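Local coordinates for protein RE68036p (Drosophila melanogaster, PDB 1SQH) that is of unknown function but probably acts as an acyltransferase, perhaps on glycine, with two acetyltransferase-like halves, at residues D8-L13 with E111-I116; N60-R65 with L85-V90; K66-H71 with G80-L85; I89-S94 with Q120-T125; A146-Q151 with W296-P301. One frame throughout, in Å; residues are numbered along the deposited sequence.

Contact 1: residues D8-L13 with E111-I116; sequences DILRPL and EQTQLI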
# COMPACT_ATOMS: atom_id res chain seq x y z
N ASP A 8 22.41 14.38 -5.72
CA ASP A 8 21.35 14.67 -4.75
C ASP A 8 21.69 14.10 -3.37
O ASP A 8 22.40 13.11 -3.26
CB ASP A 8 20.03 14.06 -5.23
CG ASP A 8 18.83 14.58 -4.45
OD1 ASP A 8 18.31 15.67 -4.81
OD2 ASP A 8 18.42 13.92 -3.48
N ILE A 9 21.18 14.73 -2.32
CA ILE A 9 21.45 14.26 -0.97
C ILE A 9 20.91 12.83 -0.77
O ILE A 9 21.29 12.13 0.18
CB ILE A 9 20.82 15.21 0.07
CG1 ILE A 9 21.26 14.81 1.48
CG2 ILE A 9 19.31 15.19 -0.07
CD1 ILE A 9 20.83 15.80 2.53
N LEU A 10 20.04 12.40 -1.68
CA LEU A 10 19.49 11.06 -1.63
C LEU A 10 20.31 10.14 -2.53
O LEU A 10 20.53 10.45 -3.70
CB LEU A 10 18.02 11.06 -2.09
CG LEU A 10 16.98 11.73 -1.19
CD1 LEU A 10 15.61 11.65 -1.84
CD2 LEU A 10 16.96 11.04 0.18
N ARG A 11 20.77 9.02 -1.99
CA ARG A 11 21.55 8.08 -2.77
C ARG A 11 20.78 6.79 -2.95
O ARG A 11 20.34 6.18 -1.97
CB ARG A 11 22.88 7.74 -2.11
CG ARG A 11 23.72 6.84 -3.00
CD ARG A 11 24.88 6.17 -2.28
NE ARG A 11 24.50 4.94 -1.59
CZ ARG A 11 24.15 4.89 -0.31
NH1 ARG A 11 24.13 6.01 0.41
NH2 ARG A 11 23.87 3.72 0.27
N PRO A 12 20.62 6.33 -4.20
CA PRO A 12 19.89 5.10 -4.48
C PRO A 12 20.52 3.85 -3.87
O PRO A 12 21.70 3.57 -4.09
CB PRO A 12 19.89 5.06 -6.01
CG PRO A 12 21.21 5.69 -6.36
CD PRO A 12 21.24 6.88 -5.42
N LEU A 13 19.74 3.12 -3.09
CA LEU A 13 20.25 1.90 -2.48
C LEU A 13 20.23 0.79 -3.51
O LEU A 13 19.35 0.73 -4.36
CB LEU A 13 19.39 1.49 -1.28
CG LEU A 13 19.64 2.21 0.04
CD1 LEU A 13 19.31 3.68 -0.13
CD2 LEU A 13 18.78 1.60 1.14
N GLU A 111 14.36 17.88 2.95
CA GLU A 111 14.49 19.30 2.65
C GLU A 111 15.54 19.63 1.58
O GLU A 111 15.34 20.54 0.77
CB GLU A 111 14.81 20.06 3.94
CG GLU A 111 13.78 19.86 5.04
CD GLU A 111 14.21 20.47 6.37
OE1 GLU A 111 15.41 20.36 6.71
OE2 GLU A 111 13.35 21.05 7.08
N GLN A 112 16.65 18.89 1.56
CA GLN A 112 17.71 19.16 0.60
C GLN A 112 17.61 18.47 -0.75
O GLN A 112 18.33 18.83 -1.68
CB GLN A 112 19.07 18.82 1.21
CG GLN A 112 19.58 19.84 2.21
CD GLN A 112 20.94 19.46 2.77
OE1 GLN A 112 21.86 19.16 2.02
NE2 GLN A 112 21.06 19.46 4.09
N THR A 113 16.72 17.49 -0.86
CA THR A 113 16.56 16.75 -2.11
C THR A 113 15.76 17.52 -3.15
O THR A 113 15.04 18.46 -2.84
CB THR A 113 15.85 15.39 -1.86
OG1 THR A 113 15.82 14.63 -3.07
CG2 THR A 113 14.42 15.61 -1.36
N GLN A 114 15.91 17.10 -4.40
CA GLN A 114 15.18 17.71 -5.50
C GLN A 114 14.57 16.60 -6.34
O GLN A 114 14.19 16.81 -7.48
CB GLN A 114 16.12 18.55 -6.37
CG GLN A 114 16.88 19.61 -5.61
CD GLN A 114 17.76 20.43 -6.52
OE1 GLN A 114 18.64 19.90 -7.20
NE2 GLN A 114 17.53 21.74 -6.55
N LEU A 115 14.49 15.40 -5.76
CA LEU A 115 13.91 14.27 -6.48
C LEU A 115 12.41 14.18 -6.24
O LEU A 115 11.71 13.45 -6.95
CB LEU A 115 14.58 12.96 -6.04
CG LEU A 115 16.11 12.88 -6.07
CD1 LEU A 115 16.54 11.45 -5.78
CD2 LEU A 115 16.63 13.32 -7.43
N ILE A 116 11.92 14.94 -5.26
CA ILE A 116 10.50 14.95 -4.91
C ILE A 116 9.75 16.05 -5.65
O ILE A 116 10.20 17.20 -5.71
CB ILE A 116 10.31 15.14 -3.39
CG1 ILE A 116 10.89 13.95 -2.63
CG2 ILE A 116 8.85 15.30 -3.07
CD1 ILE A 116 10.79 14.05 -1.13
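D8 grips the turn at T113-L115 with both carboxylate oxygens. OD1 takes the backbone N-H of Q114 on its syn lone pair, D8 OD1 to Q114 N being 2.8 Å. OD2 receives the T113 hydroxyl at 2.7 Å from OG1, also from the syn side but 22° out of the carboxylate plane. From the anti side L10 N donates to the same OD2 at 2.9 Å and closes an Asx turn. The T113 hydroxyl is engaged twice, because OG1 also accepts from L115 N at 3.1 Å, an ST turn. Two small turns are locked together where the chain enters edge strand 10-12 and where it has left helix 104-112, tying the rim of the mixed sheet to the helix that covers it. An alanine in place of D8 would probably leave Q114 N and L10 N without this acceptor and the T113 hydroxyl without the oxygen it donates to. Van der Waals contacts lie beside these bonds. L115 meets D8 tip to tip, CG to CG 3.6 Å, and its CD1 lies 4.0 Å from L10 CB; L115 also rests on Y69 and L85. I9 crosses Q112 at about a right angle, I9 CD1 3.6 Å from Q112 OE1.

Contact 2: residues N60-R65 with L85-V90; sequences NHISLR and LHRDIV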
# COMPACT_ATOMS: atom_id res chain seq x y z
N ASN A 60 4.36 -0.41 -18.34
CA ASN A 60 3.10 -0.94 -17.82
C ASN A 60 3.23 -1.83 -16.58
O ASN A 60 2.31 -2.57 -16.22
CB ASN A 60 2.29 -1.63 -18.93
CG ASN A 60 3.03 -2.75 -19.61
OD1 ASN A 60 3.59 -3.63 -18.94
ND2 ASN A 60 3.03 -2.75 -20.94
N HIS A 61 4.37 -1.75 -15.91
CA HIS A 61 4.60 -2.50 -14.67
C HIS A 61 5.35 -1.63 -13.67
O HIS A 61 5.66 -2.07 -12.57
CB HIS A 61 5.40 -3.78 -14.92
CG HIS A 61 4.60 -4.88 -15.54
ND1 HIS A 61 4.32 -4.94 -16.89
CD2 HIS A 61 4.05 -5.99 -14.99
CE1 HIS A 61 3.64 -6.04 -17.14
NE2 HIS A 61 3.46 -6.70 -16.01
N ILE A 62 5.64 -0.38 -14.05
CA ILE A 62 6.36 0.52 -13.16
C ILE A 62 5.65 0.72 -11.82
O ILE A 62 6.29 0.99 -10.81
CB ILE A 62 6.56 1.90 -13.77
CG1 ILE A 62 5.21 2.46 -14.22
CG2 ILE A 62 7.54 1.83 -14.92
CD1 ILE A 62 5.17 3.96 -14.25
N SER A 63 4.32 0.60 -11.83
CA SER A 63 3.54 0.78 -10.61
C SER A 63 3.91 -0.29 -9.57
O SER A 63 3.61 -0.14 -8.39
CB SER A 63 2.04 0.71 -10.93
OG SER A 63 1.68 -0.60 -11.34
N LEU A 64 4.57 -1.35 -10.03
CA LEU A 64 5.00 -2.44 -9.17
C LEU A 64 6.48 -2.30 -8.77
O LEU A 64 7.10 -3.24 -8.25
CB LEU A 64 4.79 -3.78 -9.88
CG LEU A 64 3.46 -4.50 -9.63
CD1 LEU A 64 2.30 -3.53 -9.73
CD2 LEU A 64 3.29 -5.64 -10.63
N ARG A 65 7.05 -1.12 -9.00
CA ARG A 65 8.45 -0.86 -8.67
C ARG A 65 8.60 0.30 -7.69
O ARG A 65 7.70 1.12 -7.54
CB ARG A 65 9.25 -0.52 -9.94
CG ARG A 65 8.96 -1.38 -11.17
CD ARG A 65 8.88 -2.85 -10.81
NE ARG A 65 10.05 -3.64 -11.20
CZ ARG A 65 10.21 -4.19 -12.40
NH1 ARG A 65 9.29 -4.03 -13.35
NH2 ARG A 65 11.28 -4.92 -12.65
N LEU A 85 10.66 6.22 -3.73
CA LEU A 85 9.95 6.95 -4.76
C LEU A 85 9.26 5.94 -5.66
O LEU A 85 9.89 4.99 -6.13
CB LEU A 85 10.93 7.81 -5.56
CG LEU A 85 11.54 9.01 -4.82
CD1 LEU A 85 12.50 9.75 -5.75
CD2 LEU A 85 10.45 9.94 -4.35
N HIS A 86 7.96 6.15 -5.86
CA HIS A 86 7.10 5.29 -6.67
C HIS A 86 6.42 6.07 -7.79
O HIS A 86 6.10 7.26 -7.64
CB HIS A 86 6.05 4.62 -5.77
CG HIS A 86 4.99 3.85 -6.51
ND1 HIS A 86 3.86 4.45 -7.02
CD2 HIS A 86 4.88 2.53 -6.79
CE1 HIS A 86 3.10 3.53 -7.59
NE2 HIS A 86 3.70 2.35 -7.47
N ARG A 87 6.19 5.41 -8.92
CA ARG A 87 5.56 6.07 -10.05
C ARG A 87 4.40 5.29 -10.65
O ARG A 87 4.49 4.09 -10.89
CB ARG A 87 6.61 6.33 -11.14
CG ARG A 87 6.10 7.16 -12.31
CD ARG A 87 6.91 8.45 -12.41
NE ARG A 87 6.19 9.63 -11.94
CZ ARG A 87 6.78 10.67 -11.36
NH1 ARG A 87 8.09 10.66 -11.15
NH2 ARG A 87 6.06 11.72 -10.98
N ASP A 88 3.29 6.00 -10.88
CA ASP A 88 2.11 5.44 -11.53
C ASP A 88 1.46 6.61 -12.28
O ASP A 88 1.81 6.88 -13.43
CB ASP A 88 1.13 4.84 -10.52
CG ASP A 88 0.01 4.07 -11.21
OD1 ASP A 88 -0.01 4.09 -12.46
OD2 ASP A 88 -0.84 3.46 -10.52
N ILE A 89 0.53 7.31 -11.64
CA ILE A 89 -0.09 8.47 -12.25
C ILE A 89 0.75 9.66 -11.81
O ILE A 89 1.17 10.48 -12.62
CB ILE A 89 -1.53 8.69 -11.78
CG1 ILE A 89 -2.44 7.59 -12.32
CG2 ILE A 89 -2.03 10.06 -12.25
CD1 ILE A 89 -3.90 7.79 -11.96
N VAL A 90 0.99 9.74 -10.50
CA VAL A 90 1.81 10.79 -9.92
C VAL A 90 2.98 10.11 -9.20
O VAL A 90 3.20 8.91 -9.36
CB VAL A 90 1.04 11.63 -8.88
CG1 VAL A 90 -0.17 12.27 -9.53
CG2 VAL A 90 0.62 10.76 -7.71
O HOH W 1 7.14 2.95 -9.37
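H86 holds CG anti to its backbone N and beside its carbonyl carbon (chi1 172°), and the ring presents NE2 to S63; I62 carries CG1 between its own backbone N and carbonyl carbon (chi1 54°), which brings I62 CG1 to 3.8 Å from R87 O. The motif is a short 3-10 turn around I62 and S63, resting against the last residues of strand 82-87, just before the chain turns back into strand 91-96. The one direct hydrogen bond runs from H86 NE2 to S63 O, 2.7 Å, with the oxygen lying nearly in the ring plane at its edge. That use of NE2 as donor implies a proton on this nitrogen. Beside it, H86 CD2 comes within 3.2 Å of R65 O. A leucine in place of H86 would probably leave S63 O without the N-H of the imidazole. A water bridges the two segments: it accepts from R87 N at 2.7 Å and sits close to both I62 O and R65 O. S63 CB packs on D88 CG at 3.9 Å, while Y201 of helix 199-208 touches both residues. The polar ends of R87 and D88 turn to E117 and S198 respectively. S63 CA makes a C-H...O contact with R87 O, and I62 CD1 reaches that same oxygen at 3.4 Å.

Contact 3: residues K66-H71 with G80-L85; sequences KQFYTH and GTYVSL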
# COMPACT_ATOMS: atom_id res chain seq x y z
N LYS A 66 9.74 0.35 -7.01
CA LYS A 66 10.04 1.42 -6.08
C LYS A 66 11.55 1.63 -6.05
O LYS A 66 12.31 0.68 -6.21
CB LYS A 66 9.56 1.09 -4.66
CG LYS A 66 8.06 1.19 -4.42
CD LYS A 66 7.75 1.17 -2.91
CE LYS A 66 6.26 1.18 -2.62
NZ LYS A 66 5.60 -0.04 -3.18
N GLN A 67 11.97 2.88 -5.87
CA GLN A 67 13.40 3.17 -5.80
C GLN A 67 13.68 3.72 -4.41
O GLN A 67 13.20 4.80 -4.04
CB GLN A 67 13.78 4.18 -6.88
CG GLN A 67 13.58 3.63 -8.29
CD GLN A 67 13.18 4.71 -9.28
OE1 GLN A 67 12.03 5.19 -9.27
NE2 GLN A 67 14.11 5.10 -10.14
N PHE A 68 14.44 2.97 -3.63
CA PHE A 68 14.76 3.36 -2.27
C PHE A 68 16.02 4.21 -2.22
O PHE A 68 16.95 4.00 -3.00
CB PHE A 68 14.92 2.09 -1.42
CG PHE A 68 13.65 1.30 -1.28
CD1 PHE A 68 12.70 1.65 -0.32
CD2 PHE A 68 13.38 0.22 -2.12
CE1 PHE A 68 11.50 0.95 -0.20
CE2 PHE A 68 12.19 -0.49 -2.01
CZ PHE A 68 11.24 -0.13 -1.05
N TYR A 69 16.04 5.18 -1.31
CA TYR A 69 17.20 6.06 -1.16
C TYR A 69 17.54 6.30 0.30
O TYR A 69 16.74 6.02 1.19
CB TYR A 69 16.93 7.43 -1.79
CG TYR A 69 16.52 7.44 -3.24
CD1 TYR A 69 15.22 7.14 -3.62
CD2 TYR A 69 17.44 7.76 -4.23
CE1 TYR A 69 14.83 7.19 -4.96
CE2 TYR A 69 17.07 7.80 -5.58
CZ TYR A 69 15.76 7.52 -5.93
OH TYR A 69 15.38 7.58 -7.25
N THR A 70 18.74 6.81 0.56
CA THR A 70 19.12 7.16 1.92
C THR A 70 20.04 8.35 1.84
O THR A 70 20.46 8.72 0.75
CB THR A 70 19.84 6.02 2.67
OG1 THR A 70 19.95 6.39 4.05
CG2 THR A 70 21.24 5.80 2.11
N HIS A 71 20.34 8.96 2.98
CA HIS A 71 21.22 10.11 3.03
C HIS A 71 22.58 9.71 2.44
O HIS A 71 23.27 8.83 2.97
CB HIS A 71 21.38 10.58 4.48
CG HIS A 71 22.02 11.93 4.63
ND1 HIS A 71 23.21 12.25 4.01
CD2 HIS A 71 21.66 13.02 5.35
CE1 HIS A 71 23.55 13.48 4.35
NE2 HIS A 71 22.63 13.97 5.16
N GLY A 80 17.93 3.60 10.14
CA GLY A 80 16.98 3.07 9.17
C GLY A 80 16.39 4.15 8.27
O GLY A 80 15.33 3.96 7.68
N THR A 81 17.09 5.27 8.16
CA THR A 81 16.62 6.40 7.36
C THR A 81 16.48 6.06 5.88
O THR A 81 17.45 5.68 5.21
CB THR A 81 17.57 7.63 7.54
OG1 THR A 81 17.67 7.96 8.93
CG2 THR A 81 17.04 8.84 6.79
N TYR A 82 15.27 6.20 5.35
CA TYR A 82 15.06 5.90 3.95
C TYR A 82 13.93 6.74 3.35
O TYR A 82 13.09 7.30 4.05
CB TYR A 82 14.74 4.41 3.77
CG TYR A 82 13.26 4.09 3.81
CD1 TYR A 82 12.52 3.99 2.63
CD2 TYR A 82 12.60 3.92 5.02
CE1 TYR A 82 11.16 3.72 2.66
CE2 TYR A 82 11.23 3.65 5.06
CZ TYR A 82 10.52 3.55 3.87
OH TYR A 82 9.17 3.27 3.92
N VAL A 83 13.94 6.81 2.04
CA VAL A 83 12.93 7.52 1.30
C VAL A 83 12.78 6.71 0.04
O VAL A 83 13.78 6.38 -0.61
CB VAL A 83 13.36 8.98 0.92
CG1 VAL A 83 12.29 9.63 0.04
CG2 VAL A 83 13.59 9.82 2.17
N SER A 84 11.54 6.34 -0.27
CA SER A 84 11.27 5.58 -1.48
C SER A 84 10.46 6.45 -2.43
O SER A 84 9.69 7.33 -2.01
CB SER A 84 10.48 4.31 -1.15
OG SER A 84 9.34 4.62 -0.38
N LEU A 85 10.66 6.22 -3.73
CA LEU A 85 9.95 6.95 -4.76
C LEU A 85 9.26 5.94 -5.66
O LEU A 85 9.89 4.99 -6.13
CB LEU A 85 10.93 7.81 -5.56
CG LEU A 85 11.54 9.01 -4.82
CD1 LEU A 85 12.50 9.75 -5.75
CD2 LEU A 85 10.45 9.94 -4.35
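K66 starts the pairing with a C-H...O contact, its CA 3.6 Å from L85 O. Q67 follows as a hydrogen-bonded antiparallel pair with L85: Q67 N to L85 O is 3.0 Å and L85 N to Q67 O 2.9 Å. F68 is opposite S84 in a non-hydrogen-bonded pair. F68 CD1 lies 3.6 Å from S84 CB, and Y82 CD1 meets the edge of the F68 ring in its plane; the two aromatic side chains run side by side, pointing the same way, with ring planes 48° apart. Y69 pairs with V83 through both backbone bonds, Y69 N to V83 O being 2.7 Å. Its side chain crosses L85 at about a right angle, CE1 3.6 Å from L85 CD1. T70 carries OG1 anti to its backbone N (chi1 -170°) and bonds through it to T81 O, 2.8 Å, extending the pairing beyond the last backbone bridge. The strands join through short helix 76-79. On the other side of strand 67-71 lies strand 10-12, and strand 91-96 flanks 82-87; F68 and Y82 pack against helix 34-51, whereas Y69, V83 and L85 look to the opposite face, near L10 and L115.

Contact 4: residues I89-S94 with Q120-T125; sequences IVQSVS and QGALLT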
# COMPACT_ATOMS: atom_id res chain seq x y z
N ILE A 89 0.53 7.31 -11.64
CA ILE A 89 -0.09 8.47 -12.25
C ILE A 89 0.75 9.66 -11.81
O ILE A 89 1.17 10.48 -12.62
CB ILE A 89 -1.53 8.69 -11.78
CG1 ILE A 89 -2.44 7.59 -12.32
CG2 ILE A 89 -2.03 10.06 -12.25
CD1 ILE A 89 -3.90 7.79 -11.96
N VAL A 90 0.99 9.74 -10.50
CA VAL A 90 1.81 10.79 -9.92
C VAL A 90 2.98 10.11 -9.20
O VAL A 90 3.20 8.91 -9.36
CB VAL A 90 1.04 11.63 -8.88
CG1 VAL A 90 -0.17 12.27 -9.53
CG2 VAL A 90 0.62 10.76 -7.71
N GLN A 91 3.74 10.88 -8.43
CA GLN A 91 4.86 10.33 -7.68
C GLN A 91 4.38 10.11 -6.25
O GLN A 91 3.71 10.96 -5.66
CB GLN A 91 6.05 11.31 -7.68
CG GLN A 91 7.28 10.81 -6.91
CD GLN A 91 8.34 11.90 -6.67
OE1 GLN A 91 8.08 12.90 -6.00
NE2 GLN A 91 9.53 11.69 -7.23
N SER A 92 4.70 8.94 -5.71
CA SER A 92 4.31 8.62 -4.34
C SER A 92 5.59 8.49 -3.53
O SER A 92 6.55 7.85 -3.97
CB SER A 92 3.53 7.31 -4.30
OG SER A 92 2.27 7.46 -4.94
N VAL A 93 5.60 9.12 -2.35
CA VAL A 93 6.77 9.10 -1.49
C VAL A 93 6.47 8.49 -0.13
O VAL A 93 5.44 8.76 0.49
CB VAL A 93 7.33 10.54 -1.25
CG1 VAL A 93 8.62 10.48 -0.46
CG2 VAL A 93 7.56 11.24 -2.58
N SER A 94 7.39 7.64 0.32
CA SER A 94 7.30 7.00 1.63
C SER A 94 8.63 7.26 2.30
O SER A 94 9.66 7.35 1.63
CB SER A 94 7.09 5.48 1.50
OG SER A 94 7.11 4.87 2.78
N GLN A 120 4.31 19.08 -8.31
CA GLN A 120 3.63 18.31 -9.35
C GLN A 120 2.63 17.27 -8.87
O GLN A 120 2.46 16.23 -9.50
CB GLN A 120 4.68 17.65 -10.25
CG GLN A 120 5.45 18.64 -11.11
CD GLN A 120 6.68 18.03 -11.74
OE1 GLN A 120 7.70 17.84 -11.07
NE2 GLN A 120 6.59 17.70 -13.02
N GLY A 121 1.97 17.56 -7.75
CA GLY A 121 0.98 16.65 -7.21
C GLY A 121 1.47 15.36 -6.55
O GLY A 121 0.75 14.36 -6.55
N ALA A 122 2.67 15.38 -5.99
CA ALA A 122 3.22 14.19 -5.34
C ALA A 122 2.36 13.70 -4.18
O ALA A 122 1.81 14.50 -3.42
CB ALA A 122 4.64 14.47 -4.85
N LEU A 123 2.25 12.38 -4.03
CA LEU A 123 1.45 11.81 -2.94
C LEU A 123 2.35 11.23 -1.84
O LEU A 123 3.19 10.37 -2.09
CB LEU A 123 0.53 10.71 -3.48
CG LEU A 123 -0.27 9.92 -2.44
CD1 LEU A 123 -1.22 10.84 -1.70
CD2 LEU A 123 -1.04 8.80 -3.14
N LEU A 124 2.17 11.73 -0.63
CA LEU A 124 2.94 11.27 0.52
C LEU A 124 2.15 10.14 1.18
O LEU A 124 1.09 10.37 1.78
CB LEU A 124 3.15 12.43 1.51
CG LEU A 124 4.30 13.42 1.25
CD1 LEU A 124 4.52 13.61 -0.24
CD2 LEU A 124 4.01 14.74 1.95
N THR A 125 2.66 8.91 1.07
CA THR A 125 1.97 7.73 1.62
C THR A 125 2.45 7.25 2.99
O THR A 125 3.63 7.38 3.34
CB THR A 125 2.07 6.54 0.64
OG1 THR A 125 3.45 6.13 0.51
CG2 THR A 125 1.54 6.93 -0.74
O HOH W 2 4.01 14.04 -8.73
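S92 and V93 pair in parallel with L123 and L124, a buried contact in the middle of the mixed sheet. Three backbone hydrogen bonds zigzag across: L123 N to Q91 O at 2.6 Å, V93 N to L123 O at 2.7 Å, and T125 N to V93 O at 2.8 Å. These strands are the two arms of a beta-alpha-beta unit whose crossover is helix 104-112, the sole parallel pairing in a sheet that is otherwise antiparallel, as between the fourth and fifth strands of the acetyltransferase fold. On one face S92 OG lies 4.0 Å from L123 CB, and S92 CB meets T125 CG2; on the other, V93 CB stands 4.3 Å from L124 CD1. Just before strand 91-96, V90 CB presses on G121 O at 3.6 Å, an oxygen also bonded to K298 NZ. Q91 turns its amide to the backbone of L115 and E117. A water takes the Q91 N-H at 3.2 Å and donates to Q120 O.

Contact 5: residues A146-Q151 with W296-P301; sequences AIQPRQ and WIKLVP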
# COMPACT_ATOMS: atom_id res chain seq x y z
N ALA A 146 -2.26 24.19 -1.83
CA ALA A 146 -3.42 23.42 -1.39
C ALA A 146 -3.04 21.96 -1.17
O ALA A 146 -2.43 21.32 -2.03
CB ALA A 146 -4.53 23.52 -2.42
N ILE A 147 -3.40 21.45 0.00
CA ILE A 147 -3.11 20.08 0.38
C ILE A 147 -4.38 19.32 0.78
O ILE A 147 -5.31 19.91 1.34
CB ILE A 147 -2.12 20.06 1.57
CG1 ILE A 147 -0.82 20.78 1.18
CG2 ILE A 147 -1.84 18.63 1.99
CD1 ILE A 147 0.13 21.01 2.33
N GLN A 148 -4.42 18.03 0.47
CA GLN A 148 -5.57 17.18 0.79
C GLN A 148 -5.10 15.99 1.63
O GLN A 148 -4.75 14.94 1.11
CB GLN A 148 -6.22 16.66 -0.50
CG GLN A 148 -6.82 17.75 -1.37
CD GLN A 148 -7.06 17.30 -2.81
OE1 GLN A 148 -7.65 18.03 -3.60
NE2 GLN A 148 -6.60 16.10 -3.14
N PRO A 149 -5.07 16.16 2.96
CA PRO A 149 -4.63 15.06 3.82
C PRO A 149 -5.80 14.22 4.31
O PRO A 149 -6.93 14.71 4.38
CB PRO A 149 -3.93 15.79 4.96
CG PRO A 149 -4.83 16.98 5.14
CD PRO A 149 -5.15 17.42 3.72
N ARG A 150 -5.54 12.95 4.62
CA ARG A 150 -6.59 12.08 5.15
C ARG A 150 -5.99 11.06 6.09
O ARG A 150 -4.93 10.50 5.82
CB ARG A 150 -7.37 11.38 4.02
CG ARG A 150 -6.53 10.49 3.12
CD ARG A 150 -7.36 10.03 1.93
NE ARG A 150 -6.53 9.67 0.79
CZ ARG A 150 -6.05 8.46 0.55
NH1 ARG A 150 -6.33 7.46 1.39
NH2 ARG A 150 -5.30 8.24 -0.52
N GLN A 151 -6.68 10.81 7.19
CA GLN A 151 -6.22 9.85 8.18
C GLN A 151 -6.63 8.42 7.84
O GLN A 151 -7.78 8.15 7.48
CB GLN A 151 -6.76 10.22 9.56
CG GLN A 151 -6.37 11.62 10.00
CD GLN A 151 -5.73 11.65 11.38
OE1 GLN A 151 -6.28 11.10 12.35
NE2 GLN A 151 -4.57 12.28 11.47
N TRP A 296 -2.18 10.12 4.61
CA TRP A 296 -1.87 10.04 3.20
C TRP A 296 -2.03 11.50 2.81
O TRP A 296 -3.13 12.06 2.89
CB TRP A 296 -2.88 9.17 2.47
CG TRP A 296 -2.30 7.87 1.98
CD1 TRP A 296 -2.02 7.53 0.69
CD2 TRP A 296 -1.95 6.73 2.78
NE1 TRP A 296 -1.52 6.25 0.63
CE2 TRP A 296 -1.47 5.74 1.90
CE3 TRP A 296 -2.00 6.45 4.16
CZ2 TRP A 296 -1.03 4.48 2.35
CZ3 TRP A 296 -1.57 5.19 4.60
CH2 TRP A 296 -1.09 4.22 3.70
N ILE A 297 -0.93 12.15 2.43
CA ILE A 297 -1.00 13.56 2.09
C ILE A 297 -0.86 13.81 0.61
O ILE A 297 0.23 13.70 0.04
CB ILE A 297 0.10 14.33 2.83
CG1 ILE A 297 0.03 14.02 4.33
CG2 ILE A 297 -0.07 15.81 2.59
CD1 ILE A 297 1.08 14.72 5.18
N LYS A 298 -1.98 14.14 -0.03
CA LYS A 298 -1.99 14.42 -1.45
C LYS A 298 -1.75 15.92 -1.67
O LYS A 298 -2.53 16.75 -1.21
CB LYS A 298 -3.34 14.02 -2.05
CG LYS A 298 -3.59 14.46 -3.48
CD LYS A 298 -2.57 13.91 -4.46
CE LYS A 298 -2.93 14.32 -5.88
NZ LYS A 298 -1.85 14.07 -6.87
N LEU A 299 -0.64 16.24 -2.34
CA LEU A 299 -0.29 17.62 -2.65
C LEU A 299 -0.92 17.99 -4.00
O LEU A 299 -0.77 17.25 -4.97
CB LEU A 299 1.23 17.77 -2.75
CG LEU A 299 2.05 18.03 -1.48
CD1 LEU A 299 1.51 17.23 -0.33
CD2 LEU A 299 3.51 17.71 -1.73
N VAL A 300 -1.64 19.11 -4.05
CA VAL A 300 -2.28 19.52 -5.31
C VAL A 300 -1.27 20.23 -6.21
O VAL A 300 -0.51 21.09 -5.76
CB VAL A 300 -3.49 20.47 -5.06
CG1 VAL A 300 -4.34 19.95 -3.91
CG2 VAL A 300 -3.01 21.88 -4.80
N PRO A 301 -1.25 19.86 -7.51
CA PRO A 301 -0.31 20.48 -8.46
C PRO A 301 -0.46 22.00 -8.48
O PRO A 301 -1.57 22.52 -8.56
CB PRO A 301 -0.69 19.84 -9.79
CG PRO A 301 -1.23 18.49 -9.38
CD PRO A 301 -2.07 18.83 -8.17
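R150 lays its guanidinium against W296, one face turned to the CB of the tryptophan, which stands 3.8 Å above the centre of that group. With R150 CG between its backbone N and carbonyl carbon (chi1 60°), CG too lies against W296 CB, and the extended chain carries the guanidinium on. The guanidinium and indole planes lie 27° apart and meet obliquely, R150 NH2 coming to 3.6 Å from W296 CD1. NH2 also makes a salt bridge to E196, while the indole has W271 edge-to-face with it. Next along the same face, Q148 and K298 lie side by side, pointing the same way, with Q148 NE2 3.4 Å from K298 CG; the lysine NZ goes on to G121 O. Q148 crosses V300 at about a right angle, its OE1 3.8 Å from V300 CG1. All this rides on an antiparallel pair in which the closing strand of the chain, 289-299, slots between 123-128 and 147-157, the place the seventh strand takes in the acetyltransferase fold. Q148 with K298 and R150 with W296 are its hydrogen-bonded pairs; Q148 N to K298 O is 2.8 Å, W296 N to R150 O 3.0 Å. On the opposite face I147 CG2 and I297 CG2 are tight at 3.4 Å. P149 CB lies 4.4 Å from I297 CG1, near K136 of helix 129-141.

All five contacts reach one mixed sheet. Contacts 3 and 4 are its buried pairings, antiparallel and parallel, resting on backbone bonds; Y82 OH with S94 OG and L85 against V93 join them directly. Contact 5 uses the same kind of bonding nearer the surface, where long polar side chains spread over one another, and it adjoins contact 4 through L124 with I297 and G121 with K298. Contacts 1 and 2, about 18 Å apart between centres, touch through L115 and L85. Each sets a loop against a strand or its approach, contact 1 partly buried and contact 2 at the surface, and relies on bonds made by a side chain, a carboxylate in one and an imidazole in the other. Contact 3 lies within the chain loops that both close.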